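Side-chain contacts in type I modular polyketide synthase (Streptomyces albus subsp. albus, PDB 6IYR), which probably transfers an acyl extender unit from coenzyme A to the acyl carrier protein of module 8 during salinomycin polyketide assembly: residues P42-A47 against A78-R83; L104-E109 against A114-G119; P213-G218 against R389-F394; D381-L386 against V405-T410. All coordinates share one frame; numbering follows the deposited sequence.

Contact 1: P42-A47 against A78-R83; sequences PWTVSA and ALTRSR
The Trp43 indole meets Leu79 at a slant, neither squarely on a face nor at an edge. Leu79 CD1 does the touching. Leu79 CD1 lies 3.4 Å from Trp43 CB and 3.7 Å from Trp43 CG, so the methyl sits at the root of the ring. The rest of the indole is held by other residues. Phe100 stacks with it, and NE1 is hydrogen-bonded to Pro72 O. Leu79 also leans on the next residue of the strand. Leu79 CB is 3.4 Å from Thr44 O, and Leu79 CD1 is 3.5 Å from the same oxygen. Leu79 CG lies anti to the carbonyl carbon (chi1 -70°), which directs the branched end to the strand.

Strand 41-47 is an outer strand of a three-stranded antiparallel sheet with helices packed on it. This arrangement is consistent with the linker between the ketosynthase and acyltransferase domains in modular synthases. Trp43, Val45 and Ala47 bond through their backbones to strand 88-94. Thr44 O lies against the carbons of Leu79, and no hydrogen bond crosses.

Thr80 is the first residue beyond helix 72-79 and begins a type II' turn to Arg83. Thr80 CG2 comes 3.0 Å from Thr44 OG1, the two side chains crossing at about a right angle. Thr80 is poorly ordered, so the closeness of this methyl is doubtful.

Contact 2: L104-E109 against A114-G119; sequences LDALAE and AGVIEG
This contact packs helix 97-108 on the outer strand 116-120 of the three-stranded antiparallel sheet. Helix and strand are joined by a short loop. Their local axes are 8.7 Å apart at closest approach. They run in nearly the same direction, at 27° to each other.

Val116 is the residue that spans the gap, and its two methyls have different partners. Val116 CG1 lies 4.0 Å from Leu107 CD1. Val116 CG2 points to the preceding helix residue and lies 4.2 Å from Ala106 CB. The valine thus rests against two successive residues of the helix.

Leu107 comes from the helix. Its CG is anti to the backbone N (chi1 -178°), which extends the side chain toward the strand. Leu107 CD1 then reaches past Val116 to Glu118 CB, also at 4.0 Å. One leucine methyl bridges two strand residues whose side chains start on the same side of the sheet.

Glu118 joins only through the base of its side chain. The chain bends at chi2 (-89°) and carries the carboxylate away from the helix. No hydrogen bond crosses between the two segments; the touching atoms are all carbon.

Leu107 also touches Ala57 of helix 50-65 and Val92 of strand 88-94. Helices 97-108 and 50-65 thus lie side by side on one face of the sheet, with the Leu107 side chain between them. Helix 431-443 covers Ile117 on the other face.

Contact 3: P213-G218 against R389-F394; sequences PAAVIG and RGHGAF
Ala214 CB meets the His391 ring at its edge, near the ring plane. The nearest ring atom is His391 CE1, 3.8 Å from Ala214 CB. Both residues lie near the N-terminal ends of strands of the parallel sheet of the acyltransferase domain. Strand 215-218 and strand 393-396 are not direct neighbours there; strand 129-132 runs between them. The contact bridges over that strand by side chains.

Ala215 adds a second methyl. Ala215 CB is 4.4 Å from His391 CE1 and comes in obliquely. Further along, Ile217 CD1 approaches the Phe394 ring, 4.7 Å from Phe394 CE2, just beyond contact.

The imidazole is fixed from outside the two segments. Its ND1 is hydrogen-bonded to the backbone O of Arg127, just before the central strand, and Arg127 also touches Ala214. With CG beside the backbone N (chi1 -70°), the ring reaches across to the alanines. Val129 and Leu386 also pack on it.

Strand 215-218 leads into a probable nucleophile elbow, Gly218, Ser220 and Gly222, as in related acyltransferases.

The backbone of His391 is placed by the end of helix 379-388. Gly390, with positive phi (82°), is the C' residue of a Schellman motif. In it His391 N bonds to Leu386 O and Gly390 N to Leu387 O.

Contact 4: D381-L386 against V405-T410; sequences DAVRTL and VGVQET
Val407 is the first residue of 405-410 to touch the other helix. Val407 CG1 lies 4.4 Å from Val383 CG1, a loose methyl-to-methyl contact. One turn later comes Thr410, which points toward the same valine. Thr410 OG1 is 3.3 Å from Val383 CG1, the two side chains crossing obliquely. Val383 CG1 is anti to its own backbone N (chi1 172°), and this branch meets both Val407 and Thr410.

Thr410 OG1 also lies 4.3 Å from Arg384 CG. The hydroxyl is buried and has no polar partner in the model. Its position is doubtful, because chi1 is 120° and the CG2 methyl clashes with Gly406 O. Arg384 takes part only through its aliphatic stem; its NE forms a salt bridge with Glu380.

Strand 393-396, helix 404-414 and strand 419-421 form a beta-alpha-beta unit of the acyltransferase domain. Helix 379-388 packs beside its helix, the local axes passing 10.0 Å apart at 52°. Val407 packs on Phe394 of strand 393-396 and on Thr420 of strand 419-421, while Thr410 touches Pro287. Helix 379-388 rests on strand 350-351 through Ala382, Thr385 and Leu386.

How the contacts relate
The contacts form two pairs. Contacts 1 and 2 share the three-stranded sheet, and their centres are 15 Å apart. They meet where Trp43 CZ3 packs on Leu104 CD1 at 3.8 Å. Contacts 3 and 4 lie in the acyltransferase domain, with centres 10 Å apart, and their segments alternate along the chain. Phe394 links them: Phe394 CG is 4.0 Å from Val407 CG1, and Phe394 CZ is 4.0 Å from Leu386 CB. Ile217 CG2 also packs on Leu386 CD1, at 3.7 Å. The two pairs do not touch; nearest atoms of contacts 2 and 3 are about 12 Å apart. Contact 3 includes Gly218 of the probable nucleophile elbow.

Contact 1: P42-A47 against A78-R83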
# COMPACT_ATOMS: atom_id res chain seq x y z
N PRO A 42 -15.17 -16.97 -1.61
CA PRO A 42 -15.71 -15.97 -2.51
C PRO A 42 -16.59 -16.62 -3.56
O PRO A 42 -16.18 -17.61 -4.17
CB PRO A 42 -14.46 -15.38 -3.18
CG PRO A 42 -13.50 -16.51 -3.18
CD PRO A 42 -13.75 -17.24 -1.90
N TRP A 43 -17.77 -16.04 -3.81
CA TRP A 43 -18.51 -16.40 -5.00
C TRP A 43 -18.53 -15.18 -5.85
O TRP A 43 -18.90 -14.09 -5.37
CB TRP A 43 -19.96 -16.77 -4.65
CG TRP A 43 -20.15 -18.08 -3.94
CD1 TRP A 43 -19.19 -18.93 -3.49
CD2 TRP A 43 -21.41 -18.65 -3.54
NE1 TRP A 43 -19.77 -20.02 -2.85
CE2 TRP A 43 -21.14 -19.84 -2.85
CE3 TRP A 43 -22.74 -18.27 -3.72
CZ2 TRP A 43 -22.15 -20.65 -2.33
CZ3 TRP A 43 -23.75 -19.05 -3.17
CH2 TRP A 43 -23.45 -20.22 -2.48
N THR A 44 -18.21 -15.35 -7.13
CA THR A 44 -18.15 -14.25 -8.05
C THR A 44 -19.30 -14.33 -9.03
O THR A 44 -19.73 -15.40 -9.41
CB THR A 44 -16.80 -14.23 -8.82
OG1 THR A 44 -16.63 -15.43 -9.56
CG2 THR A 44 -15.67 -14.11 -7.85
N VAL A 45 -19.84 -13.19 -9.39
CA VAL A 45 -20.79 -13.15 -10.45
C VAL A 45 -20.53 -11.90 -11.29
O VAL A 45 -19.91 -10.94 -10.80
CB VAL A 45 -22.20 -13.13 -9.84
CG1 VAL A 45 -22.44 -11.83 -9.08
CG2 VAL A 45 -23.24 -13.33 -10.92
N SER A 46 -20.92 -11.92 -12.56
CA SER A 46 -20.85 -10.72 -13.38
C SER A 46 -21.97 -10.65 -14.40
O SER A 46 -22.53 -11.66 -14.77
CB SER A 46 -19.52 -10.68 -14.12
OG SER A 46 -19.29 -11.93 -14.71
N ALA A 47 -22.25 -9.46 -14.91
CA ALA A 47 -23.21 -9.29 -15.98
C ALA A 47 -22.79 -8.12 -16.85
O ALA A 47 -21.79 -7.45 -16.58
CB ALA A 47 -24.60 -9.03 -15.39
N ALA A 78 -17.58 -23.41 -9.64
CA ALA A 78 -18.51 -23.43 -10.74
C ALA A 78 -18.73 -22.05 -11.29
O ALA A 78 -19.09 -21.89 -12.44
CB ALA A 78 -19.82 -24.00 -10.25
N LEU A 79 -18.63 -21.05 -10.43
CA LEU A 79 -18.87 -19.69 -10.86
C LEU A 79 -17.72 -19.12 -11.69
O LEU A 79 -17.94 -18.29 -12.55
CB LEU A 79 -19.20 -18.79 -9.66
CG LEU A 79 -20.54 -18.99 -8.97
CD1 LEU A 79 -20.58 -18.30 -7.62
CD2 LEU A 79 -21.69 -18.53 -9.84
N THR A 80 -16.51 -19.58 -11.41
CA THR A 80 -15.31 -19.10 -12.11
C THR A 80 -14.78 -20.00 -13.21
O THR A 80 -15.54 -20.50 -14.03
CB THR A 80 -14.17 -18.71 -11.14
OG1 THR A 80 -13.81 -19.84 -10.34
CG2 THR A 80 -14.58 -17.58 -10.25
N ARG A 81 -13.46 -20.19 -13.20
CA ARG A 81 -12.68 -20.98 -14.16
C ARG A 81 -12.72 -20.43 -15.59
O ARG A 81 -12.36 -19.28 -15.85
CB ARG A 81 -13.16 -22.43 -14.16
CG ARG A 81 -12.91 -23.16 -12.85
CD ARG A 81 -13.35 -24.62 -12.86
NE ARG A 81 -13.15 -25.26 -11.56
CZ ARG A 81 -13.55 -26.48 -11.27
NH1 ARG A 81 -14.18 -27.22 -12.18
NH2 ARG A 81 -13.33 -26.99 -10.06
N SER A 82 -13.17 -21.27 -16.52
CA SER A 82 -13.21 -20.90 -17.93
C SER A 82 -14.06 -19.68 -18.24
O SER A 82 -13.69 -18.89 -19.11
CB SER A 82 -13.71 -22.09 -18.75
OG SER A 82 -15.05 -22.39 -18.44
N ARG A 83 -15.19 -19.50 -17.56
CA ARG A 83 -16.06 -18.38 -17.89
C ARG A 83 -15.35 -17.04 -17.75
O ARG A 83 -14.73 -16.74 -16.72
CB ARG A 83 -17.30 -18.40 -17.00
CG ARG A 83 -18.22 -19.59 -17.26
CD ARG A 83 -19.49 -19.59 -16.42
NE ARG A 83 -20.30 -20.78 -16.65
CZ ARG A 83 -21.39 -21.08 -15.96
NH1 ARG A 83 -21.81 -20.27 -14.99
NH2 ARG A 83 -22.07 -22.18 -16.24

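Contact 2: L104-E109 against A114-G119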
# COMPACT_ATOMS: atom_id res chain seq x y z
N LEU A 104 -26.04 -12.44 -0.58
CA LEU A 104 -26.68 -12.38 -1.89
C LEU A 104 -27.98 -11.57 -1.91
O LEU A 104 -28.35 -10.99 -2.92
CB LEU A 104 -26.95 -13.77 -2.42
CG LEU A 104 -25.71 -14.55 -2.81
CD1 LEU A 104 -26.00 -16.04 -2.84
CD2 LEU A 104 -25.17 -14.09 -4.15
N ASP A 105 -28.73 -11.60 -0.83
CA ASP A 105 -29.97 -10.88 -0.81
C ASP A 105 -29.64 -9.38 -0.80
O ASP A 105 -30.32 -8.59 -1.47
CB ASP A 105 -30.77 -11.25 0.43
CG ASP A 105 -31.66 -12.50 0.22
OD1 ASP A 105 -31.77 -13.01 -0.91
OD2 ASP A 105 -32.29 -12.92 1.19
N ALA A 106 -28.60 -9.01 -0.05
CA ALA A 106 -28.15 -7.61 -0.05
C ALA A 106 -27.66 -7.19 -1.43
O ALA A 106 -28.01 -6.13 -1.94
CB ALA A 106 -27.10 -7.38 1.00
N LEU A 107 -26.86 -8.04 -2.06
CA LEU A 107 -26.37 -7.76 -3.39
C LEU A 107 -27.53 -7.59 -4.36
O LEU A 107 -27.54 -6.68 -5.20
CB LEU A 107 -25.40 -8.86 -3.84
CG LEU A 107 -24.74 -8.70 -5.20
CD1 LEU A 107 -23.93 -7.40 -5.28
CD2 LEU A 107 -23.85 -9.91 -5.44
N ALA A 108 -28.56 -8.42 -4.23
CA ALA A 108 -29.61 -8.40 -5.24
C ALA A 108 -30.50 -7.19 -5.03
O ALA A 108 -31.13 -6.74 -5.96
CB ALA A 108 -30.44 -9.69 -5.22
N GLU A 109 -30.47 -6.61 -3.84
CA GLU A 109 -31.29 -5.44 -3.54
C GLU A 109 -30.49 -4.14 -3.53
O GLU A 109 -30.91 -3.17 -2.93
CB GLU A 109 -31.96 -5.61 -2.16
CG GLU A 109 -33.15 -6.56 -2.16
CD GLU A 109 -33.15 -7.50 -0.96
OE1 GLU A 109 -32.72 -7.08 0.14
OE2 GLU A 109 -33.55 -8.68 -1.12
N ALA A 114 -21.43 -6.23 4.92
CA ALA A 114 -20.19 -6.98 5.06
C ALA A 114 -20.17 -8.18 4.12
O ALA A 114 -21.21 -8.76 3.82
CB ALA A 114 -20.03 -7.43 6.51
N GLY A 115 -19.00 -8.45 3.56
CA GLY A 115 -18.83 -9.54 2.59
C GLY A 115 -19.60 -9.39 1.30
O GLY A 115 -19.69 -10.33 0.52
N VAL A 116 -20.18 -8.22 1.06
CA VAL A 116 -20.71 -7.90 -0.25
C VAL A 116 -19.86 -6.84 -0.93
O VAL A 116 -19.78 -5.73 -0.46
CB VAL A 116 -22.13 -7.33 -0.14
CG1 VAL A 116 -22.63 -6.96 -1.53
CG2 VAL A 116 -23.06 -8.37 0.49
N ILE A 117 -19.34 -7.18 -2.11
CA ILE A 117 -18.56 -6.22 -2.91
C ILE A 117 -19.14 -6.14 -4.32
O ILE A 117 -19.35 -7.16 -4.96
CB ILE A 117 -17.08 -6.66 -3.00
CG1 ILE A 117 -16.52 -6.90 -1.59
CG2 ILE A 117 -16.25 -5.59 -3.70
CD1 ILE A 117 -16.71 -8.33 -1.12
N GLU A 118 -19.29 -4.93 -4.84
CA GLU A 118 -19.85 -4.73 -6.18
C GLU A 118 -19.12 -3.56 -6.85
O GLU A 118 -18.76 -2.58 -6.19
CB GLU A 118 -21.35 -4.45 -6.10
CG GLU A 118 -21.94 -3.61 -7.22
CD GLU A 118 -21.88 -2.11 -6.93
OE1 GLU A 118 -22.14 -1.32 -7.86
OE2 GLU A 118 -21.61 -1.71 -5.78
N GLY A 119 -18.91 -3.66 -8.14
CA GLY A 119 -18.33 -2.56 -8.90
C GLY A 119 -18.29 -2.93 -10.37
O GLY A 119 -18.55 -4.07 -10.72

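Contact 3: P213-G218 against R389-F394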
# COMPACT_ATOMS: atom_id res chain seq x y z
N PRO A 213 2.41 -6.68 -11.02
CA PRO A 213 2.36 -5.23 -11.21
C PRO A 213 2.80 -4.81 -12.60
O PRO A 213 3.85 -5.23 -13.04
CB PRO A 213 3.32 -4.68 -10.14
CG PRO A 213 4.02 -5.87 -9.53
CD PRO A 213 3.54 -7.13 -10.19
N ALA A 214 2.14 -3.81 -13.15
CA ALA A 214 2.64 -3.13 -14.34
C ALA A 214 3.63 -2.02 -14.02
O ALA A 214 4.39 -1.57 -14.88
CB ALA A 214 1.49 -2.55 -15.14
N ALA A 215 3.57 -1.55 -12.78
CA ALA A 215 4.55 -0.59 -12.28
C ALA A 215 4.45 -0.47 -10.76
O ALA A 215 3.44 -0.87 -10.17
CB ALA A 215 4.34 0.78 -12.94
N VAL A 216 5.56 -0.04 -10.16
CA VAL A 216 5.63 0.26 -8.73
C VAL A 216 6.00 1.73 -8.47
O VAL A 216 6.72 2.40 -9.23
CB VAL A 216 6.58 -0.66 -7.95
CG1 VAL A 216 6.21 -2.14 -8.16
CG2 VAL A 216 8.03 -0.41 -8.37
N ILE A 217 5.42 2.24 -7.41
CA ILE A 217 5.73 3.57 -6.94
C ILE A 217 5.88 3.50 -5.43
O ILE A 217 5.17 2.78 -4.75
CB ILE A 217 4.76 4.67 -7.38
CG1 ILE A 217 3.35 4.38 -6.94
CG2 ILE A 217 4.86 4.92 -8.87
CD1 ILE A 217 2.42 5.52 -7.26
N GLY A 218 6.83 4.25 -4.93
CA GLY A 218 7.14 4.25 -3.51
C GLY A 218 7.18 5.68 -2.99
O GLY A 218 7.34 6.65 -3.76
N ARG A 389 -0.51 7.65 -18.74
CA ARG A 389 -0.21 6.43 -19.45
C ARG A 389 -1.31 5.38 -19.39
O ARG A 389 -1.14 4.28 -19.89
CB ARG A 389 1.13 5.89 -18.96
CG ARG A 389 2.27 6.86 -19.32
CD ARG A 389 3.51 6.58 -18.52
NE ARG A 389 4.03 5.24 -18.79
CZ ARG A 389 4.90 4.97 -19.76
NH1 ARG A 389 5.32 5.96 -20.53
NH2 ARG A 389 5.36 3.74 -19.97
N GLY A 390 -2.50 5.75 -18.89
CA GLY A 390 -3.65 4.84 -18.96
C GLY A 390 -3.75 3.77 -17.89
O GLY A 390 -4.56 2.87 -18.00
N HIS A 391 -2.97 3.86 -16.82
CA HIS A 391 -3.14 2.91 -15.75
C HIS A 391 -4.47 3.16 -15.04
O HIS A 391 -4.86 4.31 -14.86
CB HIS A 391 -2.00 3.01 -14.77
CG HIS A 391 -0.70 2.53 -15.32
ND1 HIS A 391 -0.23 1.26 -15.10
CD2 HIS A 391 0.25 3.16 -16.06
CE1 HIS A 391 0.94 1.12 -15.70
NE2 HIS A 391 1.23 2.25 -16.31
N GLY A 392 -5.19 2.09 -14.71
CA GLY A 392 -6.57 2.24 -14.24
C GLY A 392 -6.76 1.87 -12.79
O GLY A 392 -7.81 2.12 -12.21
N ALA A 393 -5.78 1.17 -12.22
CA ALA A 393 -5.90 0.70 -10.85
C ALA A 393 -4.62 0.86 -10.06
O ALA A 393 -3.54 0.51 -10.53
CB ALA A 393 -6.36 -0.75 -10.79
N PHE A 394 -4.77 1.41 -8.86
CA PHE A 394 -3.70 1.55 -7.91
C PHE A 394 -3.96 0.77 -6.64
O PHE A 394 -4.96 0.98 -5.94
CB PHE A 394 -3.55 3.04 -7.54
CG PHE A 394 -3.12 3.87 -8.70
CD1 PHE A 394 -4.03 4.28 -9.64
CD2 PHE A 394 -1.79 4.25 -8.85
CE1 PHE A 394 -3.62 5.01 -10.74
CE2 PHE A 394 -1.41 5.08 -9.88
CZ PHE A 394 -2.30 5.40 -10.86

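Contact 4: D381-L386 against V405-T410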
# COMPACT_ATOMS: atom_id res chain seq x y z
N ASP A 381 3.02 13.79 -8.80
CA ASP A 381 3.59 13.82 -10.11
C ASP A 381 3.66 12.44 -10.71
O ASP A 381 3.32 12.25 -11.85
CB ASP A 381 5.01 14.31 -9.95
CG ASP A 381 5.32 15.42 -10.85
OD1 ASP A 381 5.52 16.53 -10.34
OD2 ASP A 381 5.36 15.18 -12.07
N ALA A 382 4.08 11.47 -9.92
CA ALA A 382 4.17 10.12 -10.38
C ALA A 382 2.79 9.58 -10.72
O ALA A 382 2.61 8.96 -11.74
CB ALA A 382 4.80 9.26 -9.32
N VAL A 383 1.81 9.87 -9.88
CA VAL A 383 0.47 9.40 -10.13
C VAL A 383 -0.08 9.98 -11.42
O VAL A 383 -0.68 9.28 -12.21
CB VAL A 383 -0.48 9.69 -8.95
CG1 VAL A 383 -1.90 9.37 -9.33
CG2 VAL A 383 -0.06 8.90 -7.73
N ARG A 384 0.17 11.26 -11.65
CA ARG A 384 -0.28 11.92 -12.85
C ARG A 384 0.36 11.28 -14.07
O ARG A 384 -0.28 11.08 -15.07
CB ARG A 384 -0.00 13.41 -12.79
CG ARG A 384 -1.00 14.18 -11.95
CD ARG A 384 -0.68 15.66 -11.89
NE ARG A 384 -1.65 16.37 -11.08
CZ ARG A 384 -2.73 16.95 -11.57
NH1 ARG A 384 -3.57 17.58 -10.77
NH2 ARG A 384 -2.98 16.89 -12.86
N THR A 385 1.64 10.96 -13.97
CA THR A 385 2.34 10.30 -15.05
C THR A 385 1.67 8.97 -15.39
O THR A 385 1.41 8.69 -16.56
CB THR A 385 3.79 10.07 -14.63
OG1 THR A 385 4.43 11.35 -14.64
CG2 THR A 385 4.53 9.15 -15.58
N LEU A 386 1.32 8.20 -14.36
CA LEU A 386 0.73 6.88 -14.60
C LEU A 386 -0.69 6.95 -15.16
O LEU A 386 -1.06 6.20 -16.07
CB LEU A 386 0.79 6.02 -13.34
CG LEU A 386 2.23 5.76 -12.94
CD1 LEU A 386 2.37 5.14 -11.57
CD2 LEU A 386 2.91 4.85 -13.93
N VAL A 405 -6.15 8.26 -0.09
CA VAL A 405 -6.84 9.57 -0.18
C VAL A 405 -6.16 10.49 -1.19
O VAL A 405 -6.81 11.23 -1.93
CB VAL A 405 -6.88 10.27 1.19
CG1 VAL A 405 -7.40 11.70 1.05
CG2 VAL A 405 -7.76 9.45 2.14
N GLY A 406 -4.82 10.50 -1.18
CA GLY A 406 -4.08 11.36 -2.09
C GLY A 406 -4.13 10.88 -3.53
O GLY A 406 -4.22 11.68 -4.47
N VAL A 407 -4.10 9.57 -3.73
CA VAL A 407 -4.30 9.06 -5.11
C VAL A 407 -5.70 9.44 -5.60
O VAL A 407 -5.87 9.97 -6.71
CB VAL A 407 -4.10 7.53 -5.18
CG1 VAL A 407 -4.37 7.00 -6.61
CG2 VAL A 407 -2.71 7.15 -4.71
N GLN A 408 -6.70 9.26 -4.74
CA GLN A 408 -8.08 9.54 -5.13
C GLN A 408 -8.28 11.01 -5.45
O GLN A 408 -8.96 11.36 -6.44
CB GLN A 408 -9.03 9.15 -3.98
CG GLN A 408 -10.50 9.25 -4.36
CD GLN A 408 -10.89 8.28 -5.47
OE1 GLN A 408 -11.14 8.67 -6.61
NE2 GLN A 408 -10.81 7.00 -5.16
N GLU A 409 -7.60 11.88 -4.71
CA GLU A 409 -7.66 13.31 -4.96
C GLU A 409 -7.06 13.66 -6.32
O GLU A 409 -7.55 14.54 -7.04
CB GLU A 409 -6.93 14.06 -3.83
CG GLU A 409 -6.94 15.58 -3.92
CD GLU A 409 -6.25 16.26 -2.73
OE1 GLU A 409 -5.02 16.50 -2.76
OE2 GLU A 409 -6.96 16.61 -1.78
N THR A 410 -5.97 13.00 -6.71
CA THR A 410 -5.42 13.31 -8.03
C THR A 410 -6.21 12.69 -9.18
O THR A 410 -6.42 13.35 -10.20
CB THR A 410 -3.91 13.10 -8.18
OG1 THR A 410 -3.63 12.15 -9.20
CG2 THR A 410 -3.26 12.78 -6.91